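Local coordinates for protein Lys-gingipain W83 (Porphyromonas gingivalis, PDB 6I9A) that cleaves proteins after lysine as a secreted cysteine endopeptidase of family C25, here the catalytic part with an inhibitor bound, at residues S58-A61 with F62-K66; V136-E140 with K141-P145; S327-W330 with A331-A335. All coordinates share one frame; numbering follows the deposited sequence. Where two conformers were deposited one is given.

Interaction 1: residues S58-A61 with F62-K66; sequences SIKA and FIHKK
Lys60 and His64, one helical turn apart, run alongside each other in the same direction, and a methylene of the lysine sits over one face of the imidazole. Lys60 CG is 3.8 Å from the centroid of the His64 ring and 25° off its normal, which meets the criteria for a CH-pi contact. The offset is toward the rim, where Lys60 CG comes within 3.5 Å of His64 NE2. CG of Lys60 reaches this place by standing anti to the backbone N (chi1 -179°); beyond it the chain bends at chi3 and leaves the ring, and its ammonium forms a salt bridge with Glu92. The imidazole's NE2 is hydrogen-bonded to Tyr104 O, which should limit rotation of the ring; separately, the backbone amide His64 N donates to Lys60 O at 2.9 Å. A second, buried pair is Ile59 and Ile63, also alongside one another, with Ile59 CG2 3.7 Å from Ile63 CD1.

Both side-chain pairs are i to i+4 contacts of helix 56-72, a helix flanking the four-stranded parallel sheet of the catalytic part. Ile59 and Ile63 both rest on Val19 of strand 14-20, and both touch Tyr105 of helix 103-106. Phe62 is buried too; one face of its ring carries Lys66 CG, 3.8 Å above the plane, while His45 meets the ring edge-to-face. At the start of the segment, Phe62 N donates to Ser58 O at 2.9 Å, and the Ser58 hydroxyl is paired with Val52 O.

Interaction 2: residues V136-E140 with K141-P145; sequences VLMYE and KATMP
A chi1 of 173° turns CG of Met138 away from its own amide N, and the side chain bends only at chi3, a course that lays CG and SD against Thr143 and Met144 just past the end of the helix. The backbone turns there at Ala142, whose phi is positive (53°): it is the C-prime residue of a Schellman motif closing helix 126-141. Two bonds define the motif. Thr143 N donates to Met138 O over 3.1 Å, lying in the carbonyl plane on a lone pair, and Ala142 N makes a weak bond to Tyr139 O at 3.2 Å with an N-H...O angle of 137°. Just before them, Lys141 N donates to Leu137 O at 2.9 Å.

The side chains pack around this turn. Thr143 OG1 lies 3.4 Å from Met138 CA and close to its CG, and the Met138 chain crosses that of Thr143 at a slant. The sulfur, Met138 SD, makes an apolar contact with Met144 CB at 4.0 Å. Met144, bent at chi2 and chi3, curls back over the turn until its CE lies 3.9 Å from Tyr139 CA and obliquely beside the Tyr139 ring. That buried ring also meets the rings of Tyr274 and Tyr368, and the Tyr368 hydroxyl bonds to Tyr139 O, giving this carbonyl a second partner. Glu140 OE1 takes both a salt bridge from Lys35 and a hydrogen bond from Trp34 NE1 of helix 25-37; the carboxylate is therefore probably ionised. Leu137 and Lys141 also touch Trp34, tying the end of this helix to helix 25-37. The contact buries Met144 N, an amide without a hydrogen-bonding partner; Met138 CG lies 3.8 Å from it.

Interaction 3: residues S327-W330 with A331-A335; sequences SIMW and AGNLA
Four consecutive i to i+4 bonds carry the backbone from Trp330 into Ala331 without a break: Ala331 N to Ser327 O, Gly332 N to Ile328 O, Asn333 N to Met329 O and Leu334 N to Trp330 O, with the last shortest at 2.8 Å. Within the first turn, Ser327 OG is hydrogen-bonded to Thr324 O.

Trp330 and Leu334 supply the main side-chain contact. The leucine methyl CD1 comes to 3.5 Å from Trp330 CD1 and 3.7 Å from Trp330 NE1, so it meets the pyrrole part of the indole obliquely. A chi1 of -174° swings the indole of Trp330 out beside its own carbonyl carbon, to the flank on which Leu334 lies one turn later. This is side-chain packing along one flank of helix 325-342, well inside the catalytic part. Trp354 of helix 350-356 meets the Trp330 ring edge-to-face, as does Tyr117, and the indole N-H is bonded to His6 O. Leu334 also touches Trp354, together with Val2 and Tyr3 of helix 2-5, and its side chain is about 4 Å from that of Phe113, a ligand residue of a calcium site.

Asn333 uses a different set of contacts. Its CG lies 3.5 Å from Met329 O, and the amide OD1 accepts a bond from Trp291 NE1, which should restrain the amide's rotation. Between the side chains of Met329 and Asn333 the nearest atoms, Met329 CG and Asn333 ND2, are 4.2 Å apart.

The three contacts follow one another along the C25 catalytic part and touch nowhere. Centres of interactions 1 and 2 are about 33 Å apart, those of 1 and 3 about 25 Å, and those of 2 and 3 about 26 Å. Interactions 2 and 3, on opposite sides of the chain's centre, come closest, about 9 Å between nearest atoms. One calcium site lies near both interactions 1 and 3: Glu115, a ligand of that ion, has its side chain about 7 Å from those of both His64 and Trp330. Interaction 2 is remote from the annotated sites. None of the three contains the nucleophile Cys249 or His216, the inferred proton donor.

Interaction 1: residues S58-A61 with F62-K66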
loop_
_atom_site.group_PDB
_atom_site.type_symbol
_atom_site.label_atom_id
_atom_site.label_comp_id
_atom_site.label_asym_id
_atom_site.label_seq_id
_atom_site.Cartn_x
_atom_site.Cartn_y
_atom_site.Cartn_z
ATOM N N SER A 58 17.679 -16.475 9.026
ATOM C CA SER A 58 17.219 -17.519 8.118
ATOM C C SER A 58 16.121 -16.954 7.202
ATOM O O SER A 58 16.103 -17.260 6.015
ATOM C CB SER A 58 16.731 -18.733 8.918
ATOM O OG SER A 58 15.497 -18.510 9.599
ATOM N N ILE A 59 15.204 -16.164 7.771
ATOM C CA ILE A 59 14.105 -15.636 6.972
ATOM C C ILE A 59 14.653 -14.691 5.899
ATOM O O ILE A 59 14.234 -14.757 4.737
ATOM C CB ILE A 59 13.075 -14.931 7.904
ATOM C CG1 ILE A 59 12.352 -15.972 8.781
ATOM C CG2 ILE A 59 12.082 -14.063 7.065
ATOM C CD1 ILE A 59 11.651 -15.352 9.959
ATOM N N LYS A 60 15.604 -13.829 6.281
ATOM C CA LYS A 60 16.202 -12.922 5.314
ATOM C C LYS A 60 16.942 -13.712 4.204
ATOM O O LYS A 60 16.813 -13.401 3.002
ATOM C CB LYS A 60 17.143 -11.948 6.039
ATOM C CG LYS A 60 17.817 -10.929 5.116
ATOM C CD LYS A 60 18.481 -9.764 5.967
ATOM C CE LYS A 60 19.563 -10.188 6.882
ATOM N NZ LYS A 60 20.199 -8.959 7.426
ATOM N N ALA A 61 17.740 -14.745 4.596
ATOM C CA ALA A 61 18.470 -15.485 3.576
ATOM C C ALA A 61 17.488 -16.170 2.611
ATOM O O ALA A 61 17.750 -16.206 1.408
ATOM C CB ALA A 61 19.385 -16.514 4.229
ATOM N N PHE A 62 16.379 -16.703 3.136
ATOM C CA PHE A 62 15.340 -17.344 2.329
ATOM C C PHE A 62 14.767 -16.360 1.314
ATOM O O PHE A 62 14.646 -16.656 0.127
ATOM C CB PHE A 62 14.255 -17.894 3.256
ATOM C CG PHE A 62 13.077 -18.461 2.483
ATOM C CD1 PHE A 62 13.170 -19.696 1.849
ATOM C CD2 PHE A 62 11.916 -17.703 2.282
ATOM C CE1 PHE A 62 12.079 -20.216 1.135
ATOM C CE2 PHE A 62 10.859 -18.199 1.525
ATOM C CZ PHE A 62 10.945 -19.451 0.966
ATOM N N ILE A 63 14.403 -15.164 1.804
ATOM C CA ILE A 63 13.786 -14.177 0.919
ATOM C C ILE A 63 14.749 -13.723 -0.162
ATOM O O ILE A 63 14.388 -13.588 -1.342
ATOM C CB ILE A 63 13.286 -12.992 1.758
ATOM C CG1 ILE A 63 12.078 -13.447 2.648
ATOM C CG2 ILE A 63 12.924 -11.807 0.849
ATOM C CD1 ILE A 63 11.757 -12.405 3.739
ATOM N N HIS A 64 16.019 -13.450 0.252
ATOM C CA HIS A 64 17.005 -12.977 -0.719
ATOM C C HIS A 64 17.229 -14.010 -1.832
ATOM O O HIS A 64 17.350 -13.664 -2.999
ATOM C CB HIS A 64 18.310 -12.617 -0.025
ATOM C CG HIS A 64 18.244 -11.369 0.792
ATOM N ND1 HIS A 64 19.404 -10.757 1.216
ATOM C CD2 HIS A 64 17.181 -10.615 1.177
ATOM C CE1 HIS A 64 19.035 -9.673 1.903
ATOM N NE2 HIS A 64 17.701 -9.558 1.922
ATOM N N LYS A 65 17.283 -15.308 -1.434
ATOM C CA LYS A 65 17.494 -16.360 -2.425
ATOM C C LYS A 65 16.274 -16.455 -3.349
ATOM O O LYS A 65 16.434 -16.583 -4.560
ATOM C CB LYS A 65 17.795 -17.674 -1.718
ATOM C CG LYS A 65 17.987 -18.841 -2.676
ATOM C CD LYS A 65 18.322 -20.134 -1.923
ATOM C CE LYS A 65 19.012 -21.171 -2.800
ATOM N NZ LYS A 65 18.290 -21.449 -4.065
ATOM N N LYS A 66 15.061 -16.342 -2.796
ATOM C CA LYS A 66 13.881 -16.345 -3.646
ATOM C C LYS A 66 13.906 -15.195 -4.648
ATOM O O LYS A 66 13.549 -15.375 -5.803
ATOM C CB LYS A 66 12.600 -16.226 -2.822
ATOM C CG LYS A 66 12.144 -17.508 -2.171
ATOM C CD LYS A 66 11.597 -18.458 -3.255
ATOM C CE LYS A 66 11.121 -19.779 -2.712
ATOM N NZ LYS A 66 10.336 -20.476 -3.784
#

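Interaction 2: residues V136-E140 with K141-P145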
loop_
_atom_site.group_PDB
_atom_site.type_symbol
_atom_site.label_atom_id
_atom_site.label_comp_id
_atom_site.label_asym_id
_atom_site.label_seq_id
_atom_site.Cartn_x
_atom_site.Cartn_y
_atom_site.Cartn_z
ATOM N N VAL A 136 -9.644 -5.385 3.660
ATOM C CA VAL A 136 -9.022 -5.399 2.319
ATOM C C VAL A 136 -9.975 -5.958 1.276
ATOM O O VAL A 136 -10.126 -5.386 0.213
ATOM C CB VAL A 136 -7.715 -6.215 2.346
ATOM C CG1 VAL A 136 -7.195 -6.433 0.938
ATOM C CG2 VAL A 136 -6.691 -5.521 3.235
ATOM N N LEU A 137 -10.645 -7.077 1.591
ATOM C CA LEU A 137 -11.540 -7.734 0.634
ATOM C C LEU A 137 -12.712 -6.816 0.287
ATOM O O LEU A 137 -13.083 -6.694 -0.883
ATOM C CB LEU A 137 -12.070 -9.063 1.223
ATOM C CG LEU A 137 -11.041 -10.189 1.355
ATOM C CD1 LEU A 137 -11.631 -11.397 2.057
ATOM C CD2 LEU A 137 -10.561 -10.613 -0.034
ATOM N N MET A 138 -13.310 -6.176 1.303
ATOM C CA MET A 138 -14.436 -5.293 1.001
ATOM C C MET A 138 -13.990 -4.131 0.133
ATOM O O MET A 138 -14.653 -3.737 -0.831
ATOM C CB MET A 138 -15.060 -4.766 2.292
ATOM C CG MET A 138 -16.110 -3.716 1.983
ATOM S SD MET A 138 -17.277 -3.370 3.307
ATOM C CE MET A 138 -18.306 -4.879 3.178
ATOM N N TYR A 139 -12.796 -3.578 0.444
ATOM C CA TYR A 139 -12.331 -2.432 -0.315
ATOM C C TYR A 139 -11.992 -2.799 -1.758
ATOM O O TYR A 139 -12.442 -2.148 -2.717
ATOM C CB TYR A 139 -11.088 -1.833 0.388
ATOM C CG TYR A 139 -10.621 -0.543 -0.255
ATOM C CD1 TYR A 139 -11.170 0.689 0.128
ATOM C CD2 TYR A 139 -9.640 -0.547 -1.249
ATOM C CE1 TYR A 139 -10.763 1.860 -0.461
ATOM C CE2 TYR A 139 -9.220 0.633 -1.844
ATOM C CZ TYR A 139 -9.757 1.833 -1.421
ATOM O OH TYR A 139 -9.320 2.999 -1.991
ATOM N N GLU A 140 -11.222 -3.881 -1.947
ATOM C CA GLU A 140 -10.750 -4.267 -3.287
ATOM C C GLU A 140 -11.844 -4.874 -4.172
ATOM O O GLU A 140 -11.804 -4.709 -5.394
ATOM C CB GLU A 140 -9.591 -5.266 -3.186
ATOM C CG GLU A 140 -8.358 -4.682 -2.519
ATOM C CD GLU A 140 -7.142 -5.514 -2.885
ATOM O OE1 GLU A 140 -7.120 -6.727 -2.583
ATOM O OE2 GLU A 140 -6.174 -4.948 -3.449
ATOM N N LYS A 141 -12.789 -5.594 -3.555
ATOM C CA LYS A 141 -13.926 -6.148 -4.300
ATOM C C LYS A 141 -15.032 -5.107 -4.420
ATOM O O LYS A 141 -16.013 -5.328 -5.160
ATOM C CB LYS A 141 -14.486 -7.383 -3.606
ATOM C CG LYS A 141 -13.485 -8.537 -3.635
ATOM C CD LYS A 141 -14.166 -9.762 -3.019
ATOM C CE LYS A 141 -13.356 -11.015 -3.151
ATOM N NZ LYS A 141 -14.241 -12.212 -2.883
ATOM N N ALA A 142 -14.882 -3.945 -3.721
ATOM C CA ALA A 142 -15.852 -2.845 -3.762
ATOM C C ALA A 142 -17.259 -3.309 -3.440
ATOM O O ALA A 142 -18.218 -2.971 -4.122
ATOM C CB ALA A 142 -15.809 -2.114 -5.104
ATOM N N THR A 143 -17.362 -4.032 -2.304
ATOM C CA THR A 143 -18.665 -4.553 -1.844
ATOM C C THR A 143 -19.261 -3.666 -0.756
ATOM O O THR A 143 -20.268 -4.045 -0.142
ATOM C CB THR A 143 -18.482 -5.988 -1.326
ATOM O OG1 THR A 143 -17.520 -5.943 -0.279
ATOM C CG2 THR A 143 -18.107 -6.962 -2.421
ATOM N N MET A 144 -18.690 -2.461 -0.525
ATOM C CA MET A 144 -19.249 -1.592 0.507
ATOM C C MET A 144 -20.607 -1.041 0.057
ATOM O O MET A 144 -20.775 -0.694 -1.129
ATOM C CB MET A 144 -18.259 -0.439 0.829
ATOM C CG MET A 144 -18.021 0.542 -0.306
ATOM S SD MET A 144 -16.920 -0.019 -1.662
ATOM C CE MET A 144 -15.290 0.030 -0.893
ATOM N N PRO A 145 -21.556 -0.880 1.020
ATOM C CA PRO A 145 -22.892 -0.303 0.668
ATOM C C PRO A 145 -22.935 1.242 0.544
ATOM O O PRO A 145 -23.936 1.782 0.029
ATOM C CB PRO A 145 -23.783 -0.743 1.823
ATOM C CG PRO A 145 -22.863 -0.855 3.000
ATOM C CD PRO A 145 -21.524 -1.379 2.411
#

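Interaction 3: residues S327-W330 with A331-A335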
loop_
_atom_site.group_PDB
_atom_site.type_symbol
_atom_site.label_atom_id
_atom_site.label_comp_id
_atom_site.label_asym_id
_atom_site.label_seq_id
_atom_site.Cartn_x
_atom_site.Cartn_y
_atom_site.Cartn_z
ATOM N N SER A 327 3.563 1.972 -3.457
ATOM C CA SER A 327 4.169 2.956 -4.345
ATOM C C SER A 327 4.042 4.375 -3.796
ATOM O O SER A 327 4.855 5.229 -4.158
ATOM C CB SER A 327 3.598 2.851 -5.757
ATOM O OG SER A 327 2.277 3.364 -5.827
ATOM N N ILE A 328 3.028 4.671 -2.990
ATOM C CA ILE A 328 2.885 6.039 -2.395
ATOM C C ILE A 328 4.086 6.260 -1.479
ATOM O O ILE A 328 4.736 7.319 -1.508
ATOM C CB ILE A 328 1.550 6.184 -1.654
ATOM C CG1 ILE A 328 0.376 6.009 -2.633
ATOM C CG2 ILE A 328 1.484 7.509 -0.925
ATOM C CD1 ILE A 328 -0.975 5.955 -1.949
ATOM N N MET A 329 4.387 5.249 -0.625
ATOM C CA MET A 329 5.537 5.343 0.291
ATOM C C MET A 329 6.857 5.435 -0.481
ATOM O O MET A 329 7.726 6.220 -0.140
ATOM C CB MET A 329 5.512 4.132 1.225
ATOM C CG MET A 329 6.642 4.144 2.251
ATOM S SD MET A 329 6.548 2.775 3.405
ATOM C CE MET A 329 7.302 1.445 2.458
ATOM N N TRP A 330 6.968 4.633 -1.547
ATOM C CA TRP A 330 8.157 4.604 -2.398
ATOM C C TRP A 330 8.401 6.000 -2.965
ATOM O O TRP A 330 9.514 6.516 -2.922
ATOM C CB TRP A 330 7.894 3.606 -3.535
ATOM C CG TRP A 330 9.102 3.376 -4.386
ATOM C CD1 TRP A 330 9.474 4.079 -5.489
ATOM C CD2 TRP A 330 10.040 2.321 -4.237
ATOM N NE1 TRP A 330 10.636 3.519 -6.029
ATOM C CE2 TRP A 330 10.988 2.441 -5.276
ATOM C CE3 TRP A 330 10.175 1.299 -3.310
ATOM C CZ2 TRP A 330 12.069 1.541 -5.403
ATOM C CZ3 TRP A 330 11.224 0.422 -3.433
ATOM C CH2 TRP A 330 12.152 0.553 -4.460
ATOM N N ALA A 331 7.369 6.633 -3.534
ATOM C CA ALA A 331 7.491 7.970 -4.129
ATOM C C ALA A 331 7.939 8.986 -3.075
ATOM O O ALA A 331 8.769 9.856 -3.363
ATOM C CB ALA A 331 6.147 8.379 -4.741
ATOM N N GLY A 332 7.387 8.912 -1.857
ATOM C CA GLY A 332 7.816 9.844 -0.806
ATOM C C GLY A 332 9.277 9.683 -0.509
ATOM O O GLY A 332 10.041 10.656 -0.418
ATOM N N ASN A 333 9.717 8.420 -0.381
ATOM C CA ASN A 333 11.132 8.189 -0.112
ATOM C C ASN A 333 12.017 8.610 -1.268
ATOM O O ASN A 333 13.115 9.122 -1.021
ATOM C CB ASN A 333 11.362 6.724 0.232
ATOM C CG ASN A 333 10.779 6.265 1.546
ATOM O OD1 ASN A 333 10.339 7.069 2.381
ATOM N ND2 ASN A 333 10.751 4.925 1.717
ATOM N N LEU A 334 11.541 8.466 -2.520
ATOM C CA LEU A 334 12.321 8.958 -3.649
ATOM C C LEU A 334 12.495 10.457 -3.567
ATOM O O LEU A 334 13.568 10.977 -3.846
ATOM C CB LEU A 334 11.631 8.630 -4.979
ATOM C CG LEU A 334 11.612 7.173 -5.432
ATOM C CD1 LEU A 334 10.829 7.094 -6.740
ATOM C CD2 LEU A 334 13.042 6.648 -5.682
ATOM N N ALA A 335 11.419 11.176 -3.192
ATOM C CA ALA A 335 11.520 12.634 -3.109
ATOM C C ALA A 335 12.511 13.042 -2.009
ATOM O O ALA A 335 13.300 13.985 -2.221
ATOM C CB ALA A 335 10.133 13.220 -2.832
#